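Local structure of putative capsid protein of prophage (Escherichia coli CFT073, 3BQW) at residues Leu30-Phe35 against Asn205-Met209; Val136-Ala140 against Ala334-Val338; Ala143-Asn149 against Glu160-Ile165; Lys168-Gln173 against Tyr196-Ala200; Asn288-Leu292 against Pro339-Phe345. The protein is of unknown function but, as a putative major capsid protein of a prophage, probably builds the protein shell of a phage head. One frame throughout, in Å; residues are numbered along the deposited sequence.

Interaction 1 (Leu30-Phe35 against Asn205-Met209)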
# COMPACT_ATOMS: atom_id res chain seq x y z
N LEU A 30 -0.30 0.57 6.11
CA LEU A 30 0.74 1.26 6.87
C LEU A 30 1.82 2.00 6.05
O LEU A 30 2.08 3.15 6.30
CB LEU A 30 1.42 0.28 7.82
CG LEU A 30 2.46 0.89 8.79
CD1 LEU A 30 1.80 1.77 9.78
CD2 LEU A 30 3.31 -0.21 9.45
N PHE A 31 2.48 1.32 5.11
CA PHE A 31 3.55 1.94 4.33
C PHE A 31 3.02 3.10 3.50
O PHE A 31 3.64 4.17 3.45
CB PHE A 31 4.27 0.92 3.46
CG PHE A 31 5.28 0.11 4.21
CD1 PHE A 31 4.89 -0.85 5.16
CD2 PHE A 31 6.65 0.31 4.00
CE1 PHE A 31 5.84 -1.62 5.85
CE2 PHE A 31 7.61 -0.45 4.71
CZ PHE A 31 7.19 -1.42 5.63
N THR A 32 1.83 2.92 2.92
CA THR A 32 1.16 3.98 2.22
C THR A 32 0.93 5.19 3.14
O THR A 32 1.27 6.35 2.79
CB THR A 32 -0.15 3.52 1.65
OG1 THR A 32 0.09 2.39 0.78
CG2 THR A 32 -0.83 4.67 0.88
N THR A 33 0.42 4.92 4.33
CA THR A 33 0.13 5.97 5.28
C THR A 33 1.38 6.69 5.81
O THR A 33 1.36 7.90 5.98
CB THR A 33 -0.70 5.39 6.43
OG1 THR A 33 -1.91 4.84 5.90
CG2 THR A 33 -1.04 6.49 7.46
N LEU A 34 2.44 5.96 6.11
CA LEU A 34 3.62 6.58 6.68
C LEU A 34 4.42 7.32 5.62
O LEU A 34 4.88 8.44 5.84
CB LEU A 34 4.51 5.53 7.35
CG LEU A 34 4.00 4.93 8.66
CD1 LEU A 34 4.86 3.78 9.08
CD2 LEU A 34 3.95 6.00 9.72
N PHE A 35 4.58 6.68 4.46
CA PHE A 35 5.62 7.09 3.52
C PHE A 35 5.10 7.59 2.17
O PHE A 35 5.87 8.16 1.40
CB PHE A 35 6.62 5.91 3.34
CG PHE A 35 7.26 5.44 4.63
CD1 PHE A 35 7.94 6.35 5.45
CD2 PHE A 35 7.21 4.11 5.00
CE1 PHE A 35 8.52 5.94 6.64
CE2 PHE A 35 7.79 3.69 6.19
CZ PHE A 35 8.46 4.60 7.01
N ASN A 205 13.33 7.38 12.72
CA ASN A 205 12.43 7.52 13.85
C ASN A 205 11.32 6.45 13.89
O ASN A 205 10.45 6.48 14.74
CB ASN A 205 11.87 8.97 13.93
CG ASN A 205 10.80 9.27 12.90
OD1 ASN A 205 10.58 8.50 11.96
ND2 ASN A 205 10.12 10.41 13.06
N VAL A 206 11.38 5.51 12.96
CA VAL A 206 10.45 4.38 12.94
C VAL A 206 11.16 3.09 12.50
O VAL A 206 11.99 3.11 11.60
CB VAL A 206 9.19 4.70 12.07
CG1 VAL A 206 9.53 4.88 10.58
CG2 VAL A 206 8.10 3.65 12.32
N MET A 207 10.89 2.00 13.22
CA MET A 207 11.34 0.66 12.83
C MET A 207 10.11 -0.23 12.65
O MET A 207 9.41 -0.51 13.61
CB MET A 207 12.33 0.06 13.84
CG MET A 207 13.00 -1.25 13.36
SD MET A 207 14.38 -1.95 14.34
CE MET A 207 13.72 -2.03 15.97
N ILE A 208 9.84 -0.62 11.40
CA ILE A 208 8.77 -1.54 11.03
C ILE A 208 9.33 -2.94 10.79
O ILE A 208 10.26 -3.12 10.00
CB ILE A 208 8.02 -1.05 9.79
CG1 ILE A 208 7.58 0.41 9.97
CG2 ILE A 208 6.80 -1.94 9.54
CD1 ILE A 208 7.59 1.22 8.74
N MET A 209 8.77 -3.93 11.51
CA MET A 209 9.36 -5.26 11.66
C MET A 209 8.34 -6.31 11.29
O MET A 209 7.20 -6.22 11.72
CB MET A 209 9.69 -5.54 13.13
CG MET A 209 10.73 -4.71 13.74
SD MET A 209 10.92 -5.06 15.48
CE MET A 209 9.94 -3.74 16.12

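Interaction 2 (Val136-Ala140 against Ala334-Val338)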
# COMPACT_ATOMS: atom_id res chain seq x y z
N VAL A 136 -1.48 -0.95 -4.14
CA VAL A 136 -0.68 0.20 -3.82
C VAL A 136 0.31 -0.08 -2.67
O VAL A 136 1.46 0.36 -2.73
CB VAL A 136 -1.56 1.43 -3.50
CG1 VAL A 136 -0.73 2.58 -2.97
CG2 VAL A 136 -2.30 1.88 -4.74
N GLU A 137 -0.13 -0.81 -1.64
CA GLU A 137 0.72 -1.12 -0.48
C GLU A 137 1.83 -2.05 -0.87
O GLU A 137 2.95 -1.91 -0.38
CB GLU A 137 -0.09 -1.72 0.68
CG GLU A 137 0.68 -2.13 1.93
CD GLU A 137 1.16 -0.96 2.79
OE1 GLU A 137 1.03 0.20 2.35
OE2 GLU A 137 1.72 -1.20 3.90
N TRP A 138 1.51 -3.02 -1.73
CA TRP A 138 2.48 -3.94 -2.28
C TRP A 138 3.56 -3.17 -3.03
O TRP A 138 4.73 -3.37 -2.82
CB TRP A 138 1.78 -4.93 -3.22
CG TRP A 138 2.68 -5.91 -3.87
CD1 TRP A 138 3.35 -6.94 -3.26
CD2 TRP A 138 3.02 -5.97 -5.26
NE1 TRP A 138 4.09 -7.63 -4.19
CE2 TRP A 138 3.90 -7.06 -5.42
CE3 TRP A 138 2.67 -5.20 -6.39
CZ2 TRP A 138 4.43 -7.41 -6.68
CZ3 TRP A 138 3.18 -5.55 -7.63
CH2 TRP A 138 4.08 -6.64 -7.77
N LEU A 139 3.13 -2.25 -3.90
CA LEU A 139 4.04 -1.38 -4.60
C LEU A 139 4.85 -0.52 -3.63
O LEU A 139 6.03 -0.37 -3.83
CB LEU A 139 3.27 -0.50 -5.60
CG LEU A 139 2.75 -1.20 -6.86
CD1 LEU A 139 1.83 -0.26 -7.67
CD2 LEU A 139 3.88 -1.71 -7.69
N ALA A 140 4.23 0.03 -2.59
CA ALA A 140 4.91 0.85 -1.58
C ALA A 140 6.01 0.09 -0.81
O ALA A 140 7.16 0.57 -0.68
CB ALA A 140 3.88 1.43 -0.59
N ALA A 334 -5.66 4.05 -11.37
CA ALA A 334 -4.31 3.91 -11.94
C ALA A 334 -3.28 4.52 -11.00
O ALA A 334 -2.63 5.49 -11.34
CB ALA A 334 -4.24 4.57 -13.35
N PRO A 335 -3.12 3.94 -9.81
CA PRO A 335 -2.20 4.42 -8.78
C PRO A 335 -0.76 3.96 -8.94
O PRO A 335 -0.50 2.84 -9.41
CB PRO A 335 -2.78 3.82 -7.50
CG PRO A 335 -3.35 2.51 -7.95
CD PRO A 335 -3.86 2.74 -9.35
N GLN A 336 0.16 4.83 -8.52
CA GLN A 336 1.58 4.52 -8.44
C GLN A 336 2.20 5.31 -7.29
O GLN A 336 2.15 6.54 -7.30
CB GLN A 336 2.28 4.96 -9.73
CG GLN A 336 3.80 4.73 -9.75
CD GLN A 336 4.18 3.29 -9.46
OE1 GLN A 336 3.63 2.37 -10.07
NE2 GLN A 336 5.12 3.08 -8.53
N PRO A 337 2.74 4.62 -6.27
CA PRO A 337 3.49 5.29 -5.21
C PRO A 337 4.77 5.96 -5.73
O PRO A 337 5.48 5.40 -6.57
CB PRO A 337 3.82 4.17 -4.21
CG PRO A 337 3.02 3.03 -4.61
CD PRO A 337 2.58 3.18 -6.00
N VAL A 338 5.01 7.18 -5.27
CA VAL A 338 6.19 7.92 -5.63
C VAL A 338 6.83 8.39 -4.32
O VAL A 338 6.19 9.13 -3.58
CB VAL A 338 5.87 9.15 -6.52
CG1 VAL A 338 7.14 9.90 -6.84
CG2 VAL A 338 5.14 8.69 -7.80

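Interaction 3 (Ala143-Asn149 against Glu160-Ile165)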
# COMPACT_ATOMS: atom_id res chain seq x y z
N ALA A 143 8.92 -0.77 -3.12
CA ALA A 143 9.75 0.40 -3.40
C ALA A 143 10.72 0.66 -2.25
O ALA A 143 11.91 0.82 -2.45
CB ALA A 143 8.90 1.62 -3.69
N VAL A 144 10.20 0.69 -1.03
CA VAL A 144 10.98 0.97 0.18
C VAL A 144 12.03 -0.10 0.43
O VAL A 144 13.15 0.23 0.81
CB VAL A 144 10.03 1.10 1.42
CG1 VAL A 144 10.81 0.99 2.74
CG2 VAL A 144 9.24 2.39 1.34
N THR A 145 11.70 -1.37 0.19
CA THR A 145 12.57 -2.48 0.58
C THR A 145 13.54 -2.94 -0.51
O THR A 145 14.55 -3.59 -0.20
CB THR A 145 11.76 -3.70 1.09
OG1 THR A 145 10.89 -4.21 0.06
CG2 THR A 145 10.92 -3.31 2.33
N THR A 146 13.22 -2.66 -1.77
CA THR A 146 14.06 -3.08 -2.90
C THR A 146 14.40 -1.95 -3.86
O THR A 146 15.18 -2.15 -4.77
CB THR A 146 13.37 -4.18 -3.75
OG1 THR A 146 12.25 -3.62 -4.48
CG2 THR A 146 12.91 -5.37 -2.88
N GLY A 147 13.77 -0.79 -3.70
CA GLY A 147 13.86 0.31 -4.66
C GLY A 147 13.18 0.09 -6.00
O GLY A 147 13.31 0.92 -6.89
N LYS A 148 12.47 -1.03 -6.15
CA LYS A 148 11.87 -1.39 -7.45
C LYS A 148 10.40 -1.83 -7.39
O LYS A 148 9.93 -2.43 -6.42
CB LYS A 148 12.68 -2.49 -8.11
CG LYS A 148 14.12 -2.10 -8.41
CD LYS A 148 14.98 -3.35 -8.54
CE LYS A 148 16.34 -2.99 -9.06
NZ LYS A 148 17.10 -4.24 -9.30
N ASN A 149 9.69 -1.52 -8.47
CA ASN A 149 8.35 -2.01 -8.73
C ASN A 149 8.29 -2.64 -10.12
O ASN A 149 8.85 -2.10 -11.09
CB ASN A 149 7.33 -0.87 -8.71
CG ASN A 149 7.09 -0.30 -7.34
OD1 ASN A 149 7.39 -0.91 -6.30
ND2 ASN A 149 6.52 0.90 -7.32
N GLU A 160 9.73 -2.45 -15.45
CA GLU A 160 10.26 -2.19 -14.11
C GLU A 160 10.49 -0.70 -13.92
O GLU A 160 11.00 -0.03 -14.80
CB GLU A 160 11.57 -2.95 -13.86
CG GLU A 160 12.17 -2.69 -12.48
CD GLU A 160 13.60 -3.12 -12.36
OE1 GLU A 160 14.50 -2.37 -12.83
OE2 GLU A 160 13.84 -4.19 -11.76
N ILE A 161 10.08 -0.19 -12.76
CA ILE A 161 10.48 1.11 -12.25
C ILE A 161 11.55 0.86 -11.21
O ILE A 161 11.37 0.02 -10.30
CB ILE A 161 9.33 1.87 -11.54
CG1 ILE A 161 8.24 2.26 -12.53
CG2 ILE A 161 9.86 3.13 -10.86
CD1 ILE A 161 6.92 2.70 -11.82
N ASP A 162 12.65 1.60 -11.32
CA ASP A 162 13.73 1.51 -10.36
C ASP A 162 14.04 2.92 -9.83
O ASP A 162 14.47 3.80 -10.58
CB ASP A 162 14.95 0.89 -11.03
CG ASP A 162 16.08 0.63 -10.07
OD1 ASP A 162 15.91 0.81 -8.84
OD2 ASP A 162 17.17 0.22 -10.55
N TRP A 163 13.78 3.10 -8.55
CA TRP A 163 14.07 4.35 -7.83
C TRP A 163 15.54 4.45 -7.41
O TRP A 163 15.95 5.47 -6.88
CB TRP A 163 13.18 4.46 -6.61
CG TRP A 163 11.69 4.38 -6.93
CD1 TRP A 163 10.84 3.34 -6.65
CD2 TRP A 163 10.91 5.37 -7.62
NE1 TRP A 163 9.57 3.64 -7.12
CE2 TRP A 163 9.58 4.87 -7.70
CE3 TRP A 163 11.20 6.62 -8.18
CZ2 TRP A 163 8.55 5.59 -8.31
CZ3 TRP A 163 10.17 7.34 -8.78
CH2 TRP A 163 8.86 6.81 -8.85
N LYS A 164 16.30 3.38 -7.67
CA LYS A 164 17.75 3.31 -7.48
C LYS A 164 18.10 3.54 -6.01
O LYS A 164 18.78 4.50 -5.67
CB LYS A 164 18.52 4.29 -8.40
CG LYS A 164 18.32 4.13 -9.93
CD LYS A 164 19.42 3.35 -10.65
CE LYS A 164 19.55 3.75 -12.15
NZ LYS A 164 20.15 2.66 -13.02
N ILE A 165 17.62 2.67 -5.14
CA ILE A 165 17.99 2.78 -3.74
C ILE A 165 19.48 2.36 -3.64
O ILE A 165 19.90 1.42 -4.31
CB ILE A 165 17.04 1.96 -2.81
CG1 ILE A 165 17.11 2.52 -1.38
CG2 ILE A 165 17.33 0.46 -2.87
CD1 ILE A 165 16.25 1.76 -0.37
O HOH W 1 16.81 0.30 -6.44
O HOH W 2 16.22 -5.30 -11.86

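Interaction 4 (Lys168-Gln173 against Tyr196-Ala200)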
# COMPACT_ATOMS: atom_id res chain seq x y z
N LYS A 168 23.99 -0.24 -0.29
CA LYS A 168 24.30 -0.26 1.14
C LYS A 168 23.04 -0.11 2.02
O LYS A 168 23.10 -0.36 3.23
CB LYS A 168 25.25 0.89 1.47
CG LYS A 168 24.54 2.29 1.48
CD LYS A 168 25.54 3.45 1.58
CE LYS A 168 24.82 4.76 1.66
NZ LYS A 168 23.96 4.82 2.88
N ASN A 169 21.93 0.33 1.43
CA ASN A 169 20.66 0.50 2.17
C ASN A 169 19.87 -0.79 2.34
O ASN A 169 18.90 -0.83 3.08
CB ASN A 169 19.77 1.55 1.50
CG ASN A 169 20.23 2.95 1.76
OD1 ASN A 169 19.41 3.83 2.09
ND2 ASN A 169 21.52 3.18 1.64
N ILE A 170 20.28 -1.84 1.63
CA ILE A 170 19.63 -3.13 1.71
C ILE A 170 20.66 -4.05 2.31
O ILE A 170 21.66 -4.36 1.68
CB ILE A 170 19.18 -3.66 0.32
CG1 ILE A 170 18.15 -2.75 -0.32
CG2 ILE A 170 18.56 -5.07 0.42
CD1 ILE A 170 17.91 -3.09 -1.82
N ILE A 171 20.41 -4.48 3.54
CA ILE A 171 21.42 -5.15 4.35
C ILE A 171 20.95 -6.56 4.66
O ILE A 171 19.78 -6.79 4.90
CB ILE A 171 21.64 -4.38 5.68
CG1 ILE A 171 22.16 -2.94 5.41
CG2 ILE A 171 22.54 -5.16 6.62
CD1 ILE A 171 22.33 -2.05 6.69
N GLU A 172 21.87 -7.51 4.64
CA GLU A 172 21.55 -8.86 5.09
C GLU A 172 22.44 -9.24 6.24
O GLU A 172 23.64 -9.13 6.14
CB GLU A 172 21.71 -9.86 3.96
CG GLU A 172 20.68 -9.65 2.88
CD GLU A 172 20.66 -10.76 1.85
OE1 GLU A 172 21.63 -11.55 1.80
OE2 GLU A 172 19.68 -10.85 1.08
N GLN A 173 21.85 -9.71 7.34
CA GLN A 173 22.66 -10.19 8.47
C GLN A 173 23.63 -11.32 8.09
O GLN A 173 24.71 -11.42 8.66
CB GLN A 173 21.78 -10.57 9.65
CG GLN A 173 21.26 -9.35 10.42
CD GLN A 173 20.77 -9.68 11.83
OE1 GLN A 173 20.68 -8.80 12.70
NE2 GLN A 173 20.45 -10.92 12.04
N TYR A 196 22.76 -0.25 11.34
CA TYR A 196 21.92 -0.28 10.13
C TYR A 196 21.41 1.11 9.77
O TYR A 196 21.37 1.49 8.60
CB TYR A 196 20.73 -1.25 10.27
CG TYR A 196 21.08 -2.61 10.78
CD1 TYR A 196 22.25 -3.27 10.37
CD2 TYR A 196 20.26 -3.26 11.68
CE1 TYR A 196 22.58 -4.51 10.87
CE2 TYR A 196 20.58 -4.53 12.17
CZ TYR A 196 21.73 -5.13 11.76
OH TYR A 196 22.05 -6.38 12.24
N ALA A 197 21.00 1.85 10.80
CA ALA A 197 20.47 3.19 10.63
C ALA A 197 21.50 4.18 10.07
O ALA A 197 21.11 5.11 9.40
CB ALA A 197 19.88 3.71 11.99
N ASP A 198 22.80 3.97 10.31
CA ASP A 198 23.86 4.78 9.67
C ASP A 198 23.68 4.89 8.17
O ASP A 198 23.94 5.94 7.59
CB ASP A 198 25.24 4.18 9.89
CG ASP A 198 25.74 4.32 11.30
OD1 ASP A 198 25.13 5.07 12.10
OD2 ASP A 198 26.74 3.64 11.60
N GLN A 199 23.24 3.81 7.54
CA GLN A 199 23.09 3.80 6.09
C GLN A 199 22.02 4.78 5.55
O GLN A 199 22.12 5.20 4.40
CB GLN A 199 22.86 2.38 5.57
CG GLN A 199 23.93 1.38 6.00
CD GLN A 199 25.37 1.84 5.71
OE1 GLN A 199 25.65 2.47 4.70
NE2 GLN A 199 26.26 1.54 6.62
N ALA A 200 21.04 5.17 6.36
CA ALA A 200 20.00 6.13 5.91
C ALA A 200 20.56 7.54 5.63
O ALA A 200 19.97 8.33 4.89
CB ALA A 200 18.87 6.19 6.94

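Interaction 5 (Asn288-Leu292 against Pro339-Phe345)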
# COMPACT_ATOMS: atom_id res chain seq x y z
N ASN A 288 8.80 11.73 8.55
CA ASN A 288 8.79 13.00 7.82
C ASN A 288 9.07 12.84 6.31
O ASN A 288 8.93 13.79 5.56
CB ASN A 288 9.83 13.95 8.42
CG ASN A 288 9.61 14.21 9.90
OD1 ASN A 288 10.40 13.77 10.75
ND2 ASN A 288 8.53 14.94 10.21
N ASN A 289 9.52 11.66 5.89
CA ASN A 289 9.93 11.39 4.49
C ASN A 289 8.68 10.93 3.71
O ASN A 289 8.46 9.74 3.43
CB ASN A 289 11.05 10.34 4.47
CG ASN A 289 11.65 10.10 3.08
OD1 ASN A 289 11.72 11.00 2.24
ND2 ASN A 289 12.10 8.88 2.85
N LYS A 290 7.82 11.89 3.41
CA LYS A 290 6.49 11.57 2.86
C LYS A 290 6.41 11.91 1.40
O LYS A 290 6.54 13.05 1.04
CB LYS A 290 5.37 12.35 3.55
CG LYS A 290 5.26 12.15 5.04
CD LYS A 290 4.70 13.42 5.61
CE LYS A 290 4.27 13.28 7.02
NZ LYS A 290 4.27 14.62 7.67
N GLY A 291 6.17 10.89 0.59
CA GLY A 291 5.88 11.05 -0.83
C GLY A 291 4.40 10.91 -1.07
O GLY A 291 3.58 11.34 -0.27
N LEU A 292 4.03 10.31 -2.20
CA LEU A 292 2.62 10.32 -2.60
C LEU A 292 2.22 9.07 -3.34
O LEU A 292 3.06 8.25 -3.71
CB LEU A 292 2.30 11.56 -3.47
CG LEU A 292 2.95 11.57 -4.87
CD1 LEU A 292 2.16 12.34 -5.85
CD2 LEU A 292 4.35 12.14 -4.76
N PRO A 339 8.07 7.97 -4.06
CA PRO A 339 8.69 8.31 -2.78
C PRO A 339 9.19 9.72 -2.76
O PRO A 339 9.39 10.32 -3.81
CB PRO A 339 9.85 7.32 -2.68
CG PRO A 339 10.29 7.13 -4.10
CD PRO A 339 8.98 7.16 -4.91
N ALA A 340 9.36 10.26 -1.56
CA ALA A 340 10.03 11.53 -1.40
C ALA A 340 11.50 11.24 -1.65
O ALA A 340 11.96 11.49 -2.74
CB ALA A 340 9.77 12.16 -0.02
N ASP A 341 12.21 10.65 -0.69
CA ASP A 341 13.63 10.33 -0.84
C ASP A 341 13.89 8.85 -0.48
O ASP A 341 13.87 8.48 0.70
CB ASP A 341 14.46 11.27 0.03
CG ASP A 341 15.95 11.14 -0.19
OD1 ASP A 341 16.42 10.26 -0.93
OD2 ASP A 341 16.69 11.96 0.39
N ILE A 342 14.14 8.01 -1.50
CA ILE A 342 14.34 6.57 -1.30
C ILE A 342 15.60 6.26 -0.48
O ILE A 342 15.73 5.19 0.11
CB ILE A 342 14.39 5.81 -2.69
CG1 ILE A 342 13.96 4.34 -2.54
CG2 ILE A 342 15.76 5.99 -3.42
CD1 ILE A 342 12.42 4.13 -2.32
N ARG A 343 16.52 7.22 -0.42
CA ARG A 343 17.80 6.99 0.25
C ARG A 343 17.66 6.95 1.77
O ARG A 343 18.56 6.56 2.47
CB ARG A 343 18.82 8.04 -0.17
CG ARG A 343 19.04 8.11 -1.68
CD ARG A 343 19.88 9.31 -2.04
NE ARG A 343 19.21 10.56 -1.71
CZ ARG A 343 19.76 11.77 -1.79
NH1 ARG A 343 21.01 11.93 -2.20
NH2 ARG A 343 19.05 12.84 -1.45
N LYS A 344 16.50 7.35 2.28
CA LYS A 344 16.23 7.40 3.71
C LYS A 344 15.54 6.15 4.26
O LYS A 344 14.96 6.19 5.35
CB LYS A 344 15.38 8.64 3.99
CG LYS A 344 16.08 9.94 3.67
CD LYS A 344 15.15 11.13 4.00
CE LYS A 344 15.91 12.48 3.87
NZ LYS A 344 14.99 13.52 3.34
N PHE A 345 15.59 5.05 3.50
CA PHE A 345 15.05 3.76 3.92
C PHE A 345 16.18 2.76 3.98
O PHE A 345 16.98 2.67 3.05
CB PHE A 345 14.02 3.28 2.91
CG PHE A 345 12.80 4.15 2.84
CD1 PHE A 345 11.83 4.08 3.85
CD2 PHE A 345 12.62 5.03 1.81
CE1 PHE A 345 10.73 4.85 3.80
CE2 PHE A 345 11.51 5.82 1.75
CZ PHE A 345 10.55 5.73 2.75
O HOH W 3 12.28 7.09 5.33
O HOH W 4 8.64 8.49 0.83
O HOH W 5 12.17 13.38 2.42

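Interaction 1 (Leu30-Phe35 against Asn205-Met209)
Ile208, burying 87 Å², centres this contact. Its CB faces helix 30-35, chi1 is m and chi2 sits between wells at 146°, and this conformation spreads the two ends of the side chain over four helix residues. Ile208 CG2 lies 3.9 Å from Leu30 CD2 and 3.8 Å from Phe31 CE1, while Ile208 CD1 lies 3.8 Å from Leu34 CD1 and 3.6 Å from Phe35 CE2. The same CD1 sits over one face of the Phe31 ring but at the edge of the Phe35 ring. Helix 30-35 here covers the face of a mixed sheet: its axis runs nearly antiparallel to strand 206-209, at 170° and 11.9 Å, a spacing wide enough for a layer of side chains between them. Where the strand begins, Asn205 and Val206 both oppose Gly285, a classic beta bulge. Val206, with chi1 p, points CG1 to the edge of the Phe35 ring, 3.7 Å from Phe35 CZ. Leu30 (t, p) and Leu34 (m, t) use different rotamers to present methyls to the strand from successive turns. Phe31 leaves the helix sideways, and its m rotamer carries the ring to Ile208 and to Tyr262, which it meets edge-to-face.

Interaction 2 (Val136-Ala140 against Ala334-Val338)
The helical segment 136-140 and strand 335-338 run in the same general direction, with their axes 29° apart and 7.9 Å at closest approach. CA atoms come nearest at Ala140 and Pro337, 5.9 Å apart, and at Val136 and Pro335, 6.7 Å apart. The backbone of Gln336 and Val338 is hydrogen-bonded to strand 292-295, to Ala294 and Leu292, whereas the alternate residues Pro335 and Pro337 turn their rings toward the helix. Pro337 buries most: its CG lies 3.7 Å from Leu139 CB, 3.8 Å from Ala140 N and 3.6 Å from Val136 O, so the ring rests on a full turn of helix. Val136 CG2 presses against Pro335 CB at 3.4 Å. Gln336 points away at CB but folds back, its NE2 donating to Pro337 O at 3.1 Å, while its OE1 comes within 4.0 Å of Leu139 CD1. On its far side the helix carries Glu137, which binds Thr32 and Phe31 of helix 30-35. No hydrogen bond joins the two segments. The long helix 113-146, which probably corresponds to the spine helix of HK97-type capsid proteins, is thus held to the sheet here by shape and apolar burial, with compact proline rings permitting close approach.

Interaction 3 (Ala143-Asn149 against Glu160-Ile165)
Three backbone hydrogen bonds tie the segments: Trp163 N to Gly147 O at 2.8 Å, Asn149 N to Ile161 O at 2.9 Å and Ile161 N to Asn149 O at 2.8 Å. Asn149 and Ile161 form the hydrogen-bonded antiparallel pair, Lys148 and Asp162 the non-hydrogen-bonded one. Lys148 NZ and Glu160 OE2, 4.1 Å apart, are bridged by a water; Glu160 and Asp162 also make salt bridges to Arg73. A second water links Asp162 OD1 to Ile165 N. Asp162 OD1 takes Lys164 N at 2.9 Å in an Asx turn, and Thr146 OG1, also bonded to Asn142 O, takes Lys148 N at 3.1 Å in an ST turn. Gly147, with positive phi, ends the helix, and a CB there would clash with Ile165 CG2. Packing completes the contact: Trp163 CD1 lies 3.9 Å from Ala143 CB and Ile165 CD1 3.7 Å from Val144 O. The arrangement is a beta hairpin, 148-151 with 159-162, springing directly from the C-terminal end of helix 113-146.

Interaction 4 (Lys168-Gln173 against Tyr196-Ala200)
Gln199, Tyr196 and Ile171 supply most of the buried surface. Gln199 contributes the largest share: its CB points at the 168-173 segment, and the m, m side chain curls so that its aliphatic part faces Ile171, with Gln199 CG 3.8 Å from Ile171 CD1. Its amide then turns to Lys168, where Lys168 NZ makes a weak hydrogen bond to Gln199 OE1 at 3.4 Å and Lys168 CD lies 3.3 Å from the same oxygen. The backbone around Gln199 is tightened by i to i-3 hydrogen bonds, Gln199 N to Tyr196 O at 3.2 Å and Ala200 N to Ala197 O at 3.0 Å. Together the segments place the C-terminal part of helix 190-198 against a mixed sheet, in which strand 170-172 pairs in parallel with strand 346-349 through backbone bonds to Thr347 and Lys349. Side chains alternate along the strand: Ile170 and Glu172 point away from the helix, Ile171 toward it. Ile171 CD1 reaches Tyr196 CD1 at 3.9 Å, so this one methyl touches both main partners. Tyr196, with chi1 m, extends its ring across the sheet, resting on Val348 and Leu284, and carries its hydroxyl to the end of the Gln173 side chain. Lys168 is exposed, its CB pointing toward the 196-200 segment.

Interaction 5 (Asn288-Leu292 against Pro339-Phe345)
Two loops, one ahead of strand 292-295 and the other ahead of strand 346-349, are joined through a single asparagine at the centre of an inverse gamma turn. Asn289 points its side chain into the 339-345 loop and pairs with both backbone polar groups of one residue: Asp341 N donates to Asn289 OD1 at 3.0 Å, and Asn289 ND2 donates to Asp341 O at 2.8 Å. Waters extend the link. One joins Asn289 ND2 to Lys344 O, another Asn289 OD1 to Lys344 NZ, and a third Asn289 O to Ala340 N. Ala340 CB packs 3.2 Å from Asn289 OD1, and Phe345 CE2 lies 3.3 Å from Asn289 ND2. Beyond Asn289 the two segments draw closest, with the CA atoms of Gly291 and Ala340 4.2 Å apart; a CB on Gly291 would clash with Ala340 N. The side chain of Asp341 serves its own loop instead, with OD1 accepting from Arg343 N at 3.1 Å in an Asx turn and the carboxylate salt-bridged to Arg343 (NE to OD1, 2.9 Å). The Asn289 amide thus matches, as donor and acceptor, the backbone N and O of Asp341, joining two irregular loops, while Arg343 holds the Asp341 carboxylate.

Overall arrangement
Interactions 2 and 3 share helix 113-146, at residues 136-140 toward its C-terminal end and at its last turn with the hairpin beyond, their centres 11 Å apart. Glu137 and Val144 of that helix also meet helix 30-35 of interaction 1. Interactions 1 and 4 reach the same mixed sheet, through strand 206-209 and strand 170-172, nearest atoms about 7 Å apart. Interactions 3 and 5 each touch all the others; interaction 5 through Gly291 with Phe35, Leu292 with Val338, Ile342 with Ile165 and Lys344 with Ala200. Along the chain, interactions 3 and 4 close in succession inside the spans of 1 and 2, which cross. Distant sequence thus forms one continuous body, consistent with an HK97-like capsid subunit.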